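Local coordinates for protein cytokinin riboside 5'-monophosphate phosphoribohydrolase (Streptomyces coelicolor, PDB 5ZI9) that belongs to the SLOG clan of Rossmann-like alpha/beta proteins and forms a six-chain assembly in which N-terminal extensions reach across to neighbouring subunits, at residues T33-R36 / L37-R41; D50-R53 / V54-Q58. One frame throughout, in Å; residues are numbered along the deposited sequence.

Interaction 1 of 2, residues T33-R36 / L37-R41; sequences TDQR and LLDER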
ATOM      1  N   THR B  33      16.682  15.278   0.175  1.00 24.00           N
ATOM      2  CA  THR B  33      15.890  14.076  -0.103  1.00 22.49           C
ATOM      3  C   THR B  33      15.505  14.083  -1.578  1.00 22.06           C
ATOM      4  O   THR B  33      15.756  13.094  -2.285  1.00 20.26           O
ATOM      5  CB  THR B  33      14.623  13.993   0.789  1.00 22.53           C
ATOM      6  OG1 THR B  33      14.968  14.142   2.161  1.00 22.89           O
ATOM      7  CG2 THR B  33      13.957  12.680   0.673  1.00 22.75           C
ATOM      8  N   ASP B  34      14.968  15.222  -2.035  1.00 22.70           N
ATOM      9  CA  ASP B  34      14.547  15.383  -3.417  1.00 24.50           C
ATOM     10  C   ASP B  34      15.653  15.136  -4.425  1.00 24.31           C
ATOM     11  O   ASP B  34      15.400  14.545  -5.466  1.00 22.27           O
ATOM     12  CB  ASP B  34      14.020  16.794  -3.694  1.00 26.66           C
ATOM     13  CG  ASP B  34      12.503  16.900  -3.627  1.00 29.53           C
ATOM     14  OD1 ASP B  34      11.822  15.962  -4.129  1.00 29.18           O
ATOM     15  OD2 ASP B  34      12.003  17.940  -3.054  1.00 33.84           O
ATOM     16  N   GLN B  35      16.861  15.624  -4.149  1.00 22.90           N
ATOM     17  CA  GLN B  35      17.907  15.504  -5.149  1.00 22.91           C
ATOM     18  C   GLN B  35      18.285  14.079  -5.340  1.00 21.57           C
ATOM     19  O   GLN B  35      18.499  13.668  -6.462  1.00 20.60           O
ATOM     20  CB  GLN B  35      19.113  16.425  -4.889  1.00 24.10           C
ATOM     21  CG  GLN B  35      20.287  15.849  -4.130  1.00 24.48           C
ATOM     22  CD  GLN B  35      21.306  16.908  -3.842  1.00 25.59           C
ATOM     23  OE1 GLN B  35      21.179  17.676  -2.866  1.00 25.48           O
ATOM     24  NE2 GLN B  35      22.308  17.004  -4.723  1.00 26.83           N
ATOM     25  N   ARG B  36      18.311  13.303  -4.263  1.00 22.39           N
ATOM     26  CA  ARG B  36      18.567  11.879  -4.397  1.00 24.25           C
ATOM     27  C   ARG B  36      17.483  11.194  -5.225  1.00 23.57           C
ATOM     28  O   ARG B  36      17.770  10.329  -6.025  1.00 26.89           O
ATOM     29  CB  ARG B  36      18.713  11.216  -3.016  1.00 27.64           C
ATOM     30  CG  ARG B  36      19.994  11.594  -2.259  1.00 27.68           C
ATOM     31  CD  ARG B  36      20.128  10.767  -0.990  1.00 28.97           C
ATOM     32  NE  ARG B  36      18.997  10.895  -0.036  1.00 28.71           N
ATOM     33  CZ  ARG B  36      18.895  11.826   0.911  1.00 28.05           C
ATOM     34  NH1 ARG B  36      17.838  11.837   1.690  1.00 28.06           N
ATOM     35  NH2 ARG B  36      19.806  12.779   1.067  1.00 29.45           N
ATOM     36  N   LEU B  37      16.243  11.614  -5.047  1.00 22.71           N
ATOM     37  CA  LEU B  37      15.106  11.091  -5.794  1.00 21.65           C
ATOM     38  C   LEU B  37      15.080  11.477  -7.256  1.00 21.31           C
ATOM     39  O   LEU B  37      14.727  10.668  -8.088  1.00 20.43           O
ATOM     40  CB  LEU B  37      13.848  11.611  -5.133  1.00 21.84           C
ATOM     41  CG  LEU B  37      12.449  11.017  -5.308  1.00 21.46           C
ATOM     42  CD1 LEU B  37      11.558  12.040  -5.914  1.00 20.44           C
ATOM     43  CD2 LEU B  37      12.389   9.742  -6.094  1.00 21.86           C
ATOM     44  N   LEU B  38      15.465  12.707  -7.571  1.00 22.72           N
ATOM     45  CA  LEU B  38      15.277  13.266  -8.927  1.00 23.64           C
ATOM     46  C   LEU B  38      16.494  13.157  -9.862  1.00 24.85           C
ATOM     47  O   LEU B  38      16.349  13.339 -11.072  1.00 25.48           O
ATOM     48  CB  LEU B  38      14.828  14.733  -8.805  1.00 22.33           C
ATOM     49  CG  LEU B  38      13.528  14.967  -7.998  1.00 21.66           C
ATOM     50  CD1 LEU B  38      13.227  16.440  -7.820  1.00 20.60           C
ATOM     51  CD2 LEU B  38      12.339  14.266  -8.650  1.00 22.24           C
ATOM     52  N   ASP B  39      17.677  12.902  -9.294  1.00 28.48           N
ATOM     53  CA  ASP B  39      18.949  12.742 -10.038  1.00 29.89           C
ATOM     54  C   ASP B  39      19.319  11.292 -10.235  1.00 32.05           C
ATOM     55  O   ASP B  39      19.745  10.909 -11.302  1.00 30.11           O
ATOM     56  CB  ASP B  39      20.112  13.429  -9.312  1.00 30.25           C
ATOM     57  CG  ASP B  39      20.079  14.958  -9.424  1.00 33.44           C
ATOM     58  OD1 ASP B  39      19.402  15.523 -10.329  1.00 34.85           O
ATOM     59  OD2 ASP B  39      20.771  15.612  -8.605  1.00 35.53           O
ATOM     60  N   GLU B  40      19.126  10.485  -9.198  1.00 41.13           N
ATOM     61  CA  GLU B  40      19.693   9.138  -9.124  1.00 46.41           C
ATOM     62  C   GLU B  40      18.977   8.159 -10.003  1.00 44.59           C
ATOM     63  O   GLU B  40      17.884   7.788  -9.683  1.00 40.66           O
ATOM     64  CB  GLU B  40      19.652   8.586  -7.669  1.00 51.16           C
ATOM     65  CG  GLU B  40      21.000   8.297  -7.029  1.00 55.34           C
ATOM     66  CD  GLU B  40      21.119   8.905  -5.636  1.00 62.14           C
ATOM     67  OE1 GLU B  40      20.610   8.311  -4.651  1.00 62.67           O
ATOM     68  OE2 GLU B  40      21.727   9.994  -5.528  1.00 67.80           O
ATOM     69  N   ARG B  41      19.624   7.677 -11.054  1.00 48.89           N
ATOM     70  CA  ARG B  41      19.184   6.399 -11.658  1.00 54.62           C
ATOM     71  C   ARG B  41      20.218   5.322 -11.215  1.00 53.96           C
ATOM     72  O   ARG B  41      21.441   5.525 -11.237  1.00 50.22           O
ATOM     73  CB  ARG B  41      18.891   6.488 -13.172  1.00 58.58           C
ATOM     74  CG  ARG B  41      19.467   7.726 -13.869  1.00 62.73           C
ATOM     75  CD  ARG B  41      18.755   8.093 -15.168  1.00 61.77           C
ATOM     76  NE  ARG B  41      18.745   7.050 -16.204  1.00 65.81           N
ATOM     77  CZ  ARG B  41      19.820   6.448 -16.771  1.00 66.97           C
ATOM     78  NH1 ARG B  41      19.622   5.521 -17.721  1.00 60.34           N
ATOM     79  NH2 ARG B  41      21.089   6.722 -16.421  1.00 64.36           N
TER
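Arg36 and Glu40 lie side by side at the C-terminal end of the short helix 33-39, which belongs to an N-terminal arm of the chain and illustrates how such a helix runs out. The early steps are firm: Leu37 N reaches Thr33 O at 3.2 Å, Leu38 N takes Asp34 O at 2.8 Å, and Asp39 N takes Gln35 O at 3.0 Å. By the last step the ladder is failing, since Glu40 N to Arg36 O is a weak bond of 3.5 Å and Glu40 already departs from helical torsions. Glu40 CB lies 3.0 Å from Arg36 O. The Glu40 chain bends at chi2 (131°) and brings its carboxylate alongside the aliphatic root of Arg36, OE1 standing 3.8 Å from Arg36 CB. Charge does not pair directly: Arg36 NE is 5.5 Å from Glu40 OE1, and the arginine instead bonds Ser31 and a bound citrate, while OE1 has a long, weak ion pair with Arg53 of a neighbouring subunit. On another flank Leu38 CG sits 3.2 Å from Asp34 O, and the CD1 methyl sits beside Asp34 OD1, while OD2 accepts a bond from the backbone N of Phe156 of that same subunit. Asp39 bonds Thr196 of another. Backbone bonding from i to i+4 that ends as Glu40 leaves helical torsions is the ordinary C-terminal end of an alpha-helix, here one held between subunits.

Interaction 2 of 2, residues D50-R53 / V54-Q58; sequences DPWR and VLRIQ. With FLC (citrate anion), chain L.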
ATOM      1  N   ASP B  50       8.809 -10.076  -8.361  1.00 21.70           N
ATOM      2  CA  ASP B  50       7.447 -10.222  -7.836  1.00 22.45           C
ATOM      3  C   ASP B  50       6.887  -9.175  -6.822  1.00 21.86           C
ATOM      4  O   ASP B  50       5.695  -8.862  -6.894  1.00 20.78           O
ATOM      5  CB  ASP B  50       7.233 -11.638  -7.310  1.00 21.68           C
ATOM      6  CG  ASP B  50       7.054 -12.614  -8.419  1.00 21.26           C
ATOM      7  OD1 ASP B  50       6.672 -12.224  -9.520  1.00 19.16           O
ATOM      8  OD2 ASP B  50       7.337 -13.788  -8.206  1.00 21.75           O
ATOM      9  N   PRO B  51       7.720  -8.675  -5.880  1.00 21.73           N
ATOM     10  CA  PRO B  51       7.242  -7.651  -4.957  1.00 21.72           C
ATOM     11  C   PRO B  51       6.788  -6.423  -5.713  1.00 21.08           C
ATOM     12  O   PRO B  51       5.817  -5.850  -5.333  1.00 21.48           O
ATOM     13  CB  PRO B  51       8.474  -7.304  -4.129  1.00 21.33           C
ATOM     14  CG  PRO B  51       9.283  -8.498  -4.202  1.00 22.20           C
ATOM     15  CD  PRO B  51       9.119  -9.014  -5.593  1.00 22.09           C
ATOM     16  N   TRP B  52       7.483  -6.041  -6.785  1.00 20.46           N
ATOM     17  CA  TRP B  52       7.051  -4.927  -7.611  1.00 19.39           C
ATOM     18  C   TRP B  52       5.830  -5.281  -8.450  1.00 18.54           C
ATOM     19  O   TRP B  52       5.021  -4.445  -8.746  1.00 17.70           O
ATOM     20  CB  TRP B  52       8.202  -4.467  -8.533  1.00 19.34           C
ATOM     21  CG  TRP B  52       7.813  -3.284  -9.350  1.00 18.75           C
ATOM     22  CD1 TRP B  52       7.478  -3.282 -10.672  1.00 19.25           C
ATOM     23  CD2 TRP B  52       7.648  -1.935  -8.893  1.00 17.78           C
ATOM     24  NE1 TRP B  52       7.148  -2.008 -11.084  1.00 19.15           N
ATOM     25  CE2 TRP B  52       7.227  -1.166 -10.006  1.00 18.44           C
ATOM     26  CE3 TRP B  52       7.822  -1.306  -7.670  1.00 16.99           C
ATOM     27  CZ2 TRP B  52       6.981   0.194  -9.918  1.00 17.64           C
ATOM     28  CZ3 TRP B  52       7.579   0.041  -7.584  1.00 17.74           C
ATOM     29  CH2 TRP B  52       7.147   0.780  -8.699  1.00 17.31           C
ATOM     30  N   ARG B  53       5.740  -6.514  -8.889  1.00 19.19           N
ATOM     31  CA  ARG B  53       4.584  -6.945  -9.642  1.00 20.98           C
ATOM     32  C   ARG B  53       3.329  -6.859  -8.831  1.00 20.66           C
ATOM     33  O   ARG B  53       2.301  -6.539  -9.331  1.00 20.88           O
ATOM     34  CB  ARG B  53       4.757  -8.373 -10.132  1.00 22.88           C
ATOM     35  CG  ARG B  53       5.739  -8.506 -11.302  1.00 22.25           C
ATOM     36  CD  ARG B  53       5.545  -9.868 -11.908  1.00 22.79           C
ATOM     37  NE  ARG B  53       6.421 -10.048 -13.044  1.00 24.16           N
ATOM     38  CZ  ARG B  53       7.647 -10.530 -12.996  1.00 23.74           C
ATOM     39  NH1 ARG B  53       8.357 -10.593 -14.101  1.00 23.61           N
ATOM     40  NH2 ARG B  53       8.173 -10.958 -11.859  1.00 26.59           N
ATOM     41  N   VAL B  54       3.449  -7.132  -7.558  1.00 22.08           N
ATOM     42  CA  VAL B  54       2.347  -7.032  -6.632  1.00 22.46           C
ATOM     43  C   VAL B  54       1.807  -5.594  -6.549  1.00 21.35           C
ATOM     44  O   VAL B  54       0.619  -5.381  -6.399  1.00 21.21           O
ATOM     45  CB  VAL B  54       2.784  -7.645  -5.268  1.00 23.05           C
ATOM     46  CG1 VAL B  54       2.653  -6.678  -4.133  1.00 25.72           C
ATOM     47  CG2 VAL B  54       1.953  -8.851  -4.956  1.00 24.02           C
ATOM     48  N   LEU B  55       2.691  -4.613  -6.627  1.00 20.63           N
ATOM     49  CA  LEU B  55       2.288  -3.212  -6.641  1.00 20.59           C
ATOM     50  C   LEU B  55       1.609  -2.832  -7.943  1.00 21.08           C
ATOM     51  O   LEU B  55       0.736  -1.992  -7.957  1.00 19.44           O
ATOM     52  CB  LEU B  55       3.499  -2.321  -6.384  1.00 20.28           C
ATOM     53  CG  LEU B  55       4.122  -2.455  -4.980  1.00 20.18           C
ATOM     54  CD1 LEU B  55       4.988  -1.231  -4.749  1.00 21.01           C
ATOM     55  CD2 LEU B  55       3.121  -2.583  -3.829  1.00 19.26           C
ATOM     56  N   ARG B  56       2.044  -3.458  -9.034  1.00 23.52           N
ATOM     57  CA  ARG B  56       1.448  -3.273 -10.348  1.00 25.06           C
ATOM     58  C   ARG B  56       0.058  -3.845 -10.459  1.00 24.68           C
ATOM     59  O   ARG B  56      -0.796  -3.234 -11.058  1.00 26.55           O
ATOM     60  CB  ARG B  56       2.312  -3.960 -11.412  1.00 27.29           C
ATOM     61  CG  ARG B  56       3.618  -3.250 -11.682  1.00 29.36           C
ATOM     62  CD  ARG B  56       3.361  -1.912 -12.335  1.00 31.35           C
ATOM     63  NE  ARG B  56       4.260  -1.731 -13.457  1.00 34.88           N
ATOM     64  CZ  ARG B  56       4.000  -1.006 -14.527  1.00 39.41           C
ATOM     65  NH1 ARG B  56       2.853  -0.366 -14.662  1.00 41.58           N
ATOM     66  NH2 ARG B  56       4.909  -0.911 -15.485  1.00 47.84           N
ATOM     67  N   ILE B  57      -0.127  -5.041  -9.916  1.00 23.14           N
ATOM     68  CA  ILE B  57      -1.402  -5.696  -9.858  1.00 22.96           C
ATOM     69  C   ILE B  57      -2.391  -4.883  -9.041  1.00 23.20           C
ATOM     70  O   ILE B  57      -3.525  -4.716  -9.450  1.00 22.04           O
ATOM     71  CB  ILE B  57      -1.264  -7.089  -9.226  1.00 23.16           C
ATOM     72  CG1 ILE B  57      -0.515  -8.003 -10.182  1.00 22.66           C
ATOM     73  CG2 ILE B  57      -2.643  -7.703  -8.961  1.00 24.08           C
ATOM     74  CD1 ILE B  57       0.064  -9.210  -9.485  1.00 22.58           C
ATOM     75  N   GLN B  58      -1.950  -4.418  -7.874  1.00 23.85           N
ATOM     76  CA  GLN B  58      -2.770  -3.588  -7.021  1.00 24.59           C
ATOM     77  C   GLN B  58      -3.181  -2.306  -7.738  1.00 23.10           C
ATOM     78  O   GLN B  58      -4.327  -1.886  -7.666  1.00 21.32           O
ATOM     79  CB  GLN B  58      -2.019  -3.257  -5.731  1.00 26.38           C
ATOM     80  CG  GLN B  58      -2.872  -2.654  -4.612  1.00 29.17           C
ATOM     81  CD  GLN B  58      -2.065  -1.854  -3.606  1.00 33.47           C
ATOM     82  OE1 GLN B  58      -1.026  -1.255  -3.940  1.00 42.96           O
ATOM     83  NE2 GLN B  58      -2.524  -1.840  -2.373  1.00 31.70           N
TER
HETATM   84  CAC FLC L 502       6.260  -4.603 -14.510  1.00 36.94           C
HETATM   85  CA  FLC L 502       7.616  -4.972 -14.980  1.00 36.86           C
HETATM   86  CB  FLC L 502       7.707  -5.660 -16.341  1.00 40.70           C
HETATM   87  CBC FLC L 502       8.021  -4.789 -17.541  1.00 44.50           C
HETATM   88  CG  FLC L 502       8.865  -6.625 -16.178  1.00 40.98           C
HETATM   89  CGC FLC L 502       8.475  -7.922 -15.655  1.00 39.95           C
HETATM   90  OA1 FLC L 502       6.137  -3.518 -14.003  1.00 35.19           O
HETATM   91  OA2 FLC L 502       5.339  -5.368 -14.664  1.00 39.33           O
HETATM   92  OB1 FLC L 502       7.319  -3.810 -17.784  1.00 47.01           O
HETATM   93  OB2 FLC L 502       8.958  -5.041 -18.316  1.00 42.30           O
HETATM   94  OG1 FLC L 502       7.311  -8.221 -15.677  1.00 38.49           O
HETATM   95  OG2 FLC L 502       9.362  -8.602 -15.256  1.00 48.69           O
HETATM   96  OHB FLC L 502       6.490  -6.354 -16.533  1.00 33.96           O
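Two arginines of adjoining turns, Arg53 and Arg56, reach different carboxylates of one citrate, and Trp52 brings its ring edge to the same oxygen that Arg56 holds. This cluster rides on the first turns of the alpha-helix 50-67, whose backbone ladder includes Arg56 N to Trp52 O at 3.1 Å and Ile57 N to Arg53 O at 2.9 Å. The citrate probably came from the crystallisation liquor. Its OA1 receives Arg56 NE at 2.6 Å and, weakly, Arg56 NH2 at 3.2 Å. Bends at chi2 (-67°) and chi3 bring the Arg56 chain past the indole, the guanidinium and ring planes 65° apart; OA1 lies in the ring plane, near Trp52 NE1. Arg53 behaves differently: extended from CG to NE, it gives a weak bond from NE to OG1 of the citrate at 3.3 Å, and its NH1 comes within 2.5 Å of citrate OG2. Arg53 NH2 makes a salt bridge with Asp50 OD1 at 3.1 Å from above the carboxylate plane, OD1 itself tilted from the guanidinium plane; together with the citrate contact, this bond may restrain the guanidinium. Further partners come from other chains: Asp50 pairs with Lys165 of one neighbouring subunit, Arg56 with Glu63 of another, and Arg36 of a third also binds the citrate. Leu55 crosses the indole at about a right angle, its CD1 methyl 4.0 Å from Trp52 CZ3.

Overall arrangement
From the N terminus, the chain leaves a two-stranded antiparallel hairpin, enters helix 33-39 with interaction 1, and then passes through a connecting loop to helix 50-67, where interaction 2 begins. The two contacts follow in series, neither nested nor crossed, and each spans consecutive turns of one helix without closing a loop. Within a chain interaction 1 and interaction 2 do not touch: their centres are 23 Å apart and their nearest atoms about 11 Å apart. Between subunits, the first helix of one copy comes to the second helix of another at the citrate. The extended arm thus joins neighbouring copies, while helix 50-67 leads into the parallel-sheet core.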